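Local coordinates for penaeus monodon metallodensovirus major capsid protein (Penaeus monodon metallodensovirus, PDB 6WH7) that forms the icosahedral capsid of a shrimp densovirus, sixty copies assembling into the shell that probably encloses the viral genome, at residues Y156-L167 against S202-K212. Sequence-based numbering, arbitrary orientation.
Sequences YMIHSIDDQQCL and STIFNKNRYWK
Tyr-156 lies flat against Tyr-210 at one end of an antiparallel strand pair, 157-162 with 207-211. The pair belongs to a five-stranded antiparallel sheet of the capsid protein, consistent with the jelly-roll core of parvoviruses. Strand 207-211 is outermost within the chain, and a strand of a neighbouring subunit pairs with Arg-209 and Tyr-210, so the sheet continues across the interface.

The tyrosines form an offset stack, ring centroids 4.3 Å apart and planes at 13°. Tyr-156 CE1 sits over the centre of the Tyr-210 ring. Tyr-156 CG lies between its backbone N and carbonyl carbon (chi1 52°), which lays the ring alongside Tyr-210. Next to this stack, Ile-158 presses CG1 to within 3.4 Å of Tyr-210 CD1. Its CD1 tip rests against both Tyr-210 CE1 and Ser-202 CB.

The sheet face of Met-157, His-159 and Ile-161 packs against strands 118-135 and 218-222. There the bent end of Met-157 brings CE to the rim of the Trp-211 indole, 3.5 Å from CE3. Ile-161 CD1 meets the edge of the Arg-209 guanidinium.

Just before strand 207-211, Phe-205 fills a hollow lined by Ser-160, Asp-162, Cys-166 and Leu-167, with the Tyr-272 ring stacked on it. Leu-167 CD1 touches both Phe-205 CE1 and Ile-204 CD1. The Asp-162 side chain runs across that of Phe-205 at about a right angle, OD2 near CE1. Its carboxylate holds the turn, taking Cys-166 N on OD1 (3.0 Å) and Leu-167 N on OD2 (2.9 Å). Nearby, Asn-206 OD1 accepts a hydrogen bond from Tyr-52 N of a neighbouring subunit. Asn-206 ND2 reaches the anti lone pair of Asp-163 OD2 at 3.1 Å, with that oxygen in its amide plane.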
# COMPACT_ATOMS: atom_id res chain seq x y z
N TYR A 156 -12.38 47.92 -82.47
CA TYR A 156 -13.37 47.60 -81.46
C TYR A 156 -14.58 48.48 -81.70
O TYR A 156 -14.50 49.52 -82.35
CB TYR A 156 -12.82 47.79 -80.05
CG TYR A 156 -12.20 49.15 -79.83
CD1 TYR A 156 -12.97 50.25 -79.51
CD2 TYR A 156 -10.84 49.32 -79.94
CE1 TYR A 156 -12.39 51.47 -79.32
CE2 TYR A 156 -10.26 50.53 -79.75
CZ TYR A 156 -11.04 51.61 -79.44
OH TYR A 156 -10.45 52.82 -79.25
N MET A 157 -15.72 48.05 -81.18
CA MET A 157 -16.91 48.87 -81.14
C MET A 157 -17.12 49.32 -79.71
O MET A 157 -16.99 48.53 -78.78
CB MET A 157 -18.13 48.12 -81.66
CG MET A 157 -19.39 48.97 -81.68
SD MET A 157 -20.80 48.12 -82.38
CE MET A 157 -21.15 46.96 -81.08
N ILE A 158 -17.43 50.60 -79.54
CA ILE A 158 -17.55 51.18 -78.21
C ILE A 158 -19.01 51.12 -77.80
O ILE A 158 -19.88 51.69 -78.47
CB ILE A 158 -17.04 52.63 -78.20
CG1 ILE A 158 -15.60 52.68 -78.67
CG2 ILE A 158 -17.12 53.19 -76.80
CD1 ILE A 158 -15.10 54.06 -78.90
N HIS A 159 -19.29 50.44 -76.70
CA HIS A 159 -20.60 50.52 -76.07
C HIS A 159 -20.53 51.56 -74.97
O HIS A 159 -19.73 51.42 -74.04
CB HIS A 159 -21.04 49.19 -75.48
CG HIS A 159 -22.43 49.22 -74.95
ND1 HIS A 159 -23.54 49.20 -75.76
CD2 HIS A 159 -22.90 49.40 -73.69
CE1 HIS A 159 -24.63 49.29 -75.02
NE2 HIS A 159 -24.27 49.41 -73.76
N SER A 160 -21.36 52.58 -75.06
CA SER A 160 -21.34 53.68 -74.12
C SER A 160 -22.64 53.69 -73.33
O SER A 160 -23.72 53.61 -73.91
CB SER A 160 -21.16 55.00 -74.85
OG SER A 160 -19.92 55.04 -75.52
N ILE A 161 -22.52 53.78 -72.02
CA ILE A 161 -23.65 54.01 -71.13
C ILE A 161 -23.52 55.42 -70.60
O ILE A 161 -22.48 55.78 -70.04
CB ILE A 161 -23.69 52.99 -69.98
CG1 ILE A 161 -23.87 51.58 -70.51
CG2 ILE A 161 -24.80 53.33 -69.04
CD1 ILE A 161 -23.74 50.55 -69.46
N ASP A 162 -24.56 56.22 -70.75
CA ASP A 162 -24.49 57.61 -70.33
C ASP A 162 -25.19 57.69 -68.98
O ASP A 162 -26.40 57.88 -68.90
CB ASP A 162 -25.16 58.49 -71.37
CG ASP A 162 -24.93 59.95 -71.12
OD1 ASP A 162 -24.14 60.28 -70.21
OD2 ASP A 162 -25.53 60.76 -71.84
N ASP A 163 -24.39 57.63 -67.92
CA ASP A 163 -24.85 57.67 -66.54
C ASP A 163 -25.03 59.08 -66.04
O ASP A 163 -26.00 59.38 -65.33
CB ASP A 163 -23.87 56.92 -65.65
CG ASP A 163 -23.93 55.43 -65.87
OD1 ASP A 163 -24.96 54.95 -66.36
OD2 ASP A 163 -22.93 54.74 -65.57
N GLN A 164 -24.09 59.96 -66.37
CA GLN A 164 -24.18 61.36 -66.01
C GLN A 164 -25.18 62.11 -66.86
O GLN A 164 -25.44 63.29 -66.59
CB GLN A 164 -22.80 62.00 -66.11
CG GLN A 164 -21.81 61.42 -65.12
CD GLN A 164 -22.13 61.78 -63.70
OE1 GLN A 164 -22.75 61.02 -62.97
NE2 GLN A 164 -21.68 62.96 -63.28
N GLN A 165 -25.74 61.47 -67.88
CA GLN A 165 -26.72 62.07 -68.78
C GLN A 165 -26.14 63.31 -69.46
O GLN A 165 -26.66 64.42 -69.35
CB GLN A 165 -28.02 62.39 -68.05
CG GLN A 165 -29.14 62.85 -68.95
CD GLN A 165 -30.44 63.01 -68.22
OE1 GLN A 165 -30.54 62.64 -67.06
NE2 GLN A 165 -31.43 63.56 -68.88
N CYS A 166 -25.02 63.10 -70.14
CA CYS A 166 -24.54 64.12 -71.07
C CYS A 166 -25.62 64.46 -72.09
O CYS A 166 -25.83 65.63 -72.42
CB CYS A 166 -23.29 63.63 -71.78
SG CYS A 166 -21.90 63.28 -70.71
N LEU A 167 -26.33 63.45 -72.58
CA LEU A 167 -27.39 63.61 -73.55
C LEU A 167 -28.71 63.32 -72.86
O LEU A 167 -28.99 62.18 -72.50
CB LEU A 167 -27.18 62.68 -74.74
CG LEU A 167 -26.28 63.16 -75.87
CD1 LEU A 167 -24.88 63.41 -75.39
CD2 LEU A 167 -26.27 62.11 -76.96
N SER A 202 -17.72 58.56 -77.20
CA SER A 202 -17.01 57.82 -76.17
C SER A 202 -16.34 58.73 -75.14
O SER A 202 -16.11 58.30 -74.01
CB SER A 202 -15.97 56.92 -76.81
OG SER A 202 -15.18 56.27 -75.84
N THR A 203 -16.02 59.97 -75.51
CA THR A 203 -15.23 60.81 -74.63
C THR A 203 -16.07 61.44 -73.53
O THR A 203 -15.56 61.68 -72.43
CB THR A 203 -14.53 61.90 -75.43
OG1 THR A 203 -15.50 62.70 -76.11
CG2 THR A 203 -13.61 61.27 -76.45
N ILE A 204 -17.33 61.76 -73.81
CA ILE A 204 -18.18 62.36 -72.79
C ILE A 204 -18.83 61.31 -71.90
O ILE A 204 -19.01 61.54 -70.70
CB ILE A 204 -19.22 63.27 -73.46
CG1 ILE A 204 -20.07 62.48 -74.44
CG2 ILE A 204 -18.52 64.38 -74.17
CD1 ILE A 204 -21.24 63.25 -74.98
N PHE A 205 -19.18 60.16 -72.45
CA PHE A 205 -20.00 59.20 -71.71
C PHE A 205 -19.19 58.52 -70.61
O PHE A 205 -18.01 58.21 -70.79
CB PHE A 205 -20.57 58.17 -72.68
CG PHE A 205 -21.57 58.74 -73.63
CD1 PHE A 205 -22.34 59.82 -73.27
CD2 PHE A 205 -21.68 58.26 -74.92
CE1 PHE A 205 -23.24 60.36 -74.14
CE2 PHE A 205 -22.57 58.81 -75.80
CZ PHE A 205 -23.36 59.86 -75.41
N ASN A 206 -19.84 58.34 -69.47
CA ASN A 206 -19.21 57.75 -68.30
C ASN A 206 -18.65 56.36 -68.57
O ASN A 206 -17.44 56.17 -68.60
CB ASN A 206 -20.20 57.67 -67.15
CG ASN A 206 -19.58 57.18 -65.88
OD1 ASN A 206 -18.42 57.46 -65.60
ND2 ASN A 206 -20.32 56.39 -65.13
N LYS A 207 -19.54 55.39 -68.75
CA LYS A 207 -19.14 54.01 -68.95
C LYS A 207 -19.01 53.75 -70.44
O LYS A 207 -19.99 53.86 -71.18
CB LYS A 207 -20.14 53.04 -68.33
CG LYS A 207 -20.22 53.14 -66.83
CD LYS A 207 -21.18 52.12 -66.26
CE LYS A 207 -20.61 50.73 -66.38
NZ LYS A 207 -19.41 50.57 -65.53
N ASN A 208 -17.81 53.41 -70.88
CA ASN A 208 -17.54 53.11 -72.27
C ASN A 208 -16.80 51.78 -72.30
O ASN A 208 -15.68 51.69 -71.82
CB ASN A 208 -16.69 54.20 -72.92
CG ASN A 208 -17.38 55.52 -72.95
OD1 ASN A 208 -18.25 55.75 -73.78
ND2 ASN A 208 -17.01 56.40 -72.05
N ARG A 209 -17.43 50.76 -72.87
CA ARG A 209 -16.78 49.47 -73.06
C ARG A 209 -16.26 49.40 -74.48
O ARG A 209 -17.01 49.60 -75.43
CB ARG A 209 -17.75 48.32 -72.80
CG ARG A 209 -18.14 48.18 -71.36
CD ARG A 209 -19.16 47.09 -71.17
NE ARG A 209 -19.52 46.96 -69.77
CZ ARG A 209 -20.39 47.74 -69.15
NH1 ARG A 209 -20.99 48.71 -69.81
NH2 ARG A 209 -20.66 47.56 -67.87
N TYR A 210 -14.97 49.13 -74.63
CA TYR A 210 -14.42 48.86 -75.95
C TYR A 210 -14.55 47.37 -76.17
O TYR A 210 -13.89 46.57 -75.51
CB TYR A 210 -12.97 49.31 -76.08
CG TYR A 210 -12.73 50.78 -75.91
CD1 TYR A 210 -13.77 51.68 -75.97
CD2 TYR A 210 -11.46 51.29 -75.85
CE1 TYR A 210 -13.56 53.03 -75.84
CE2 TYR A 210 -11.22 52.64 -75.74
CZ TYR A 210 -12.28 53.50 -75.74
OH TYR A 210 -12.06 54.85 -75.63
N TRP A 211 -15.40 47.00 -77.11
CA TRP A 211 -15.83 45.62 -77.25
C TRP A 211 -15.27 45.09 -78.55
O TRP A 211 -15.46 45.68 -79.61
CB TRP A 211 -17.35 45.54 -77.17
CG TRP A 211 -17.95 44.19 -77.26
CD1 TRP A 211 -17.70 43.14 -76.44
CD2 TRP A 211 -19.06 43.81 -78.06
NE1 TRP A 211 -18.50 42.08 -76.76
CE2 TRP A 211 -19.36 42.48 -77.75
CE3 TRP A 211 -19.81 44.45 -79.05
CZ2 TRP A 211 -20.37 41.78 -78.39
CZ3 TRP A 211 -20.81 43.76 -79.68
CH2 TRP A 211 -21.08 42.43 -79.36
N LYS A 212 -14.56 43.98 -78.46
CA LYS A 212 -13.71 43.48 -79.53
C LYS A 212 -14.25 42.14 -79.99
O LYS A 212 -15.02 41.49 -79.29
CB LYS A 212 -12.27 43.34 -79.05
CG LYS A 212 -11.63 44.66 -78.67
CD LYS A 212 -10.20 44.47 -78.25
CE LYS A 212 -9.50 45.81 -78.06
NZ LYS A 212 -9.93 46.53 -76.82